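Local atomic coordinates of 3-dehydroquinate dehydratase (Thermus thermophilus, PDB entry 2UYG), a protein that catalyses the trans-dehydration of 3-dehydroquinate to 3-dehydroshikimate in the shikimate pathway, probably through an enolate intermediate, working as a dodecamer. Residues Val98-Leu103 against Phe126-Tyr131. Numbering follows the deposited sequence.
Sequences VHLTNL and FGPLSY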
loop_
_atom_site.group_PDB
_atom_site.type_symbol
_atom_site.label_atom_id
_atom_site.label_comp_id
_atom_site.label_asym_id
_atom_site.label_seq_id
_atom_site.Cartn_x
_atom_site.Cartn_y
_atom_site.Cartn_z
ATOM N N VAL A 98 5.701 24.674 15.248
ATOM C CA VAL A 98 4.986 25.752 14.571
ATOM C C VAL A 98 5.242 25.703 13.085
ATOM O O VAL A 98 6.355 25.362 12.631
ATOM C CB VAL A 98 5.531 27.041 15.316
ATOM C CG1 VAL A 98 5.545 28.204 14.552
ATOM C CG2 VAL A 98 4.711 27.221 16.612
ATOM N N HIS A 99 4.229 26.042 12.267
ATOM C CA HIS A 99 4.457 26.227 10.797
ATOM C C HIS A 99 3.612 27.394 10.345
ATOM O O HIS A 99 2.492 27.513 10.811
ATOM C CB HIS A 99 4.028 25.021 9.965
ATOM C CG HIS A 99 4.556 23.738 10.471
ATOM N ND1 HIS A 99 5.759 23.207 10.039
ATOM C CD2 HIS A 99 4.103 22.911 11.443
ATOM C CE1 HIS A 99 5.973 22.076 10.681
ATOM N NE2 HIS A 99 4.991 21.873 11.546
ATOM N N LEU A 100 4.133 28.192 9.434
ATOM C CA LEU A 100 3.459 29.316 8.872
ATOM C C LEU A 100 2.225 28.913 8.095
ATOM O O LEU A 100 1.208 29.576 8.199
ATOM C CB LEU A 100 4.371 30.012 7.873
ATOM C CG LEU A 100 5.639 30.580 8.546
ATOM C CD1 LEU A 100 6.725 30.551 7.498
ATOM C CD2 LEU A 100 5.371 31.950 9.081
ATOM N N THR A 101 2.375 27.852 7.303
ATOM C CA THR A 101 1.359 27.409 6.365
ATOM C C THR A 101 0.664 26.230 6.910
ATOM O O THR A 101 1.139 25.590 7.838
ATOM C CB THR A 101 1.948 26.944 4.968
ATOM O OG1 THR A 101 2.862 25.836 5.123
ATOM C CG2 THR A 101 2.709 28.022 4.294
ATOM N N ASN A 102 -0.480 25.931 6.304
ATOM C CA ASN A 102 -1.306 24.811 6.688
ATOM C C ASN A 102 -0.782 23.612 5.919
ATOM O O ASN A 102 -0.997 23.498 4.682
ATOM C CB ASN A 102 -2.768 25.063 6.284
ATOM C CG ASN A 102 -3.690 23.921 6.700
ATOM O OD1 ASN A 102 -3.234 22.813 7.019
ATOM N ND2 ASN A 102 -4.981 24.188 6.715
ATOM N N LEU A 103 -0.123 22.722 6.639
ATOM C CA LEU A 103 0.514 21.545 6.049
ATOM C C LEU A 103 -0.448 20.598 5.278
ATOM O O LEU A 103 -0.012 19.831 4.422
ATOM C CB LEU A 103 1.187 20.758 7.140
ATOM C CG LEU A 103 2.325 21.583 7.796
ATOM C CD1 LEU A 103 3.050 20.675 8.742
ATOM C CD2 LEU A 103 3.234 22.274 6.772
ATOM N N PHE A 126 -1.314 29.885 10.380
ATOM C CA PHE A 126 -1.621 31.236 10.771
ATOM C C PHE A 126 -0.565 32.210 10.353
ATOM O O PHE A 126 -0.528 33.295 10.864
ATOM C CB PHE A 126 -1.861 31.278 12.312
ATOM C CG PHE A 126 -2.793 30.238 12.764
ATOM C CD1 PHE A 126 -2.355 29.128 13.404
ATOM C CD2 PHE A 126 -4.106 30.318 12.453
ATOM C CE1 PHE A 126 -3.212 28.101 13.751
ATOM C CE2 PHE A 126 -4.959 29.362 12.795
ATOM C CZ PHE A 126 -4.515 28.184 13.424
ATOM N N GLY A 127 0.342 31.871 9.454
ATOM C CA GLY A 127 1.494 32.758 9.195
ATOM C C GLY A 127 2.314 33.110 10.436
ATOM O O GLY A 127 2.531 32.313 11.336
ATOM N N PRO A 128 2.819 34.332 10.506
ATOM C CA PRO A 128 3.635 34.726 11.644
ATOM C C PRO A 128 2.932 34.478 13.015
ATOM O O PRO A 128 3.486 34.170 14.084
ATOM C CB PRO A 128 3.831 36.217 11.400
ATOM C CG PRO A 128 3.827 36.351 10.007
ATOM C CD PRO A 128 2.733 35.391 9.472
ATOM N N LEU A 129 1.630 34.629 12.965
ATOM C CA LEU A 129 0.817 34.405 14.142
ATOM C C LEU A 129 0.877 32.986 14.682
ATOM O O LEU A 129 0.471 32.784 15.797
ATOM C CB LEU A 129 -0.639 34.797 13.790
ATOM C CG LEU A 129 -0.784 36.307 13.624
ATOM C CD1 LEU A 129 -2.089 36.589 12.951
ATOM C CD2 LEU A 129 -0.732 37.028 14.981
ATOM N N SER A 130 1.317 31.969 13.934
ATOM C CA SER A 130 1.529 30.637 14.563
ATOM C C SER A 130 2.577 30.751 15.675
ATOM O O SER A 130 2.526 29.977 16.656
ATOM C CB SER A 130 2.073 29.545 13.580
ATOM O OG SER A 130 1.276 29.377 12.467
ATOM N N TYR A 131 3.573 31.638 15.465
ATOM C CA TYR A 131 4.619 31.884 16.496
ATOM C C TYR A 131 4.036 32.558 17.689
ATOM O O TYR A 131 4.252 32.160 18.878
ATOM C CB TYR A 131 5.849 32.671 15.943
ATOM C CG TYR A 131 6.637 31.890 14.941
ATOM C CD1 TYR A 131 6.144 31.682 13.610
ATOM C CD2 TYR A 131 7.922 31.381 15.251
ATOM C CE1 TYR A 131 6.908 30.927 12.626
ATOM C CE2 TYR A 131 8.681 30.694 14.275
ATOM C CZ TYR A 131 8.156 30.460 12.982
ATOM O OH TYR A 131 8.928 29.796 12.088
#
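The Tyr131 ring carries Val98 on one face and Leu100 at its edge. One face of the His99 imidazole is covered by Leu103 CD1, over the ring centre. Val98 CG1 stands over the centre of the Tyr131 ring, a CH-pi contact with CG1 3.6 Å from the centroid and 10° off the ring normal. CG1 reaches the ring by lying anti to the backbone N of Val98 (chi1 151°). The other branch, Val98 CG2, packs on the carbonyl oxygen of Ser130. Near the ring plane, Leu100 CD2 meets Tyr131 CE1 at 4.0 Å. The same methyl lies against the backbone of Gly127, with Leu100 CD2 3.5 Å from Gly127 C. The Tyr131 hydroxyl is hydrogen-bonded to ND2 of Asn73, a predicted substrate-binding residue. An alanine in place of Tyr131 would probably open a gap beside Val98 CG1 and Leu100 CD2 and leave Asn73 without this partner.

Two hydrogen bonds join the segments, one from a side chain and one between backbones. Ser130 OG donates to His99 O at 2.8 Å, approaching from above the carbonyl plane. Ser130 OG also accepts a weak bond from Phe126 N. Gly127 N donates to Leu100 O at 2.8 Å, in the carbonyl plane and on a lone pair. Gly127 belongs to a type II' turn, Phe126 to Leu129, that leads into helix 129-140.

The CB of His99 is directed away from residues 126-131, and NE2 is hydrogen-bonded to Glu97 OE1. His99 is the predicted proton donor, and Leu100 and Thr101 are predicted to bind substrate. The contact thus joins the active-site end of strand 95-99 to the start of the last helix, in the flavodoxin-like parallel alpha/beta fold of type II dehydroquinases.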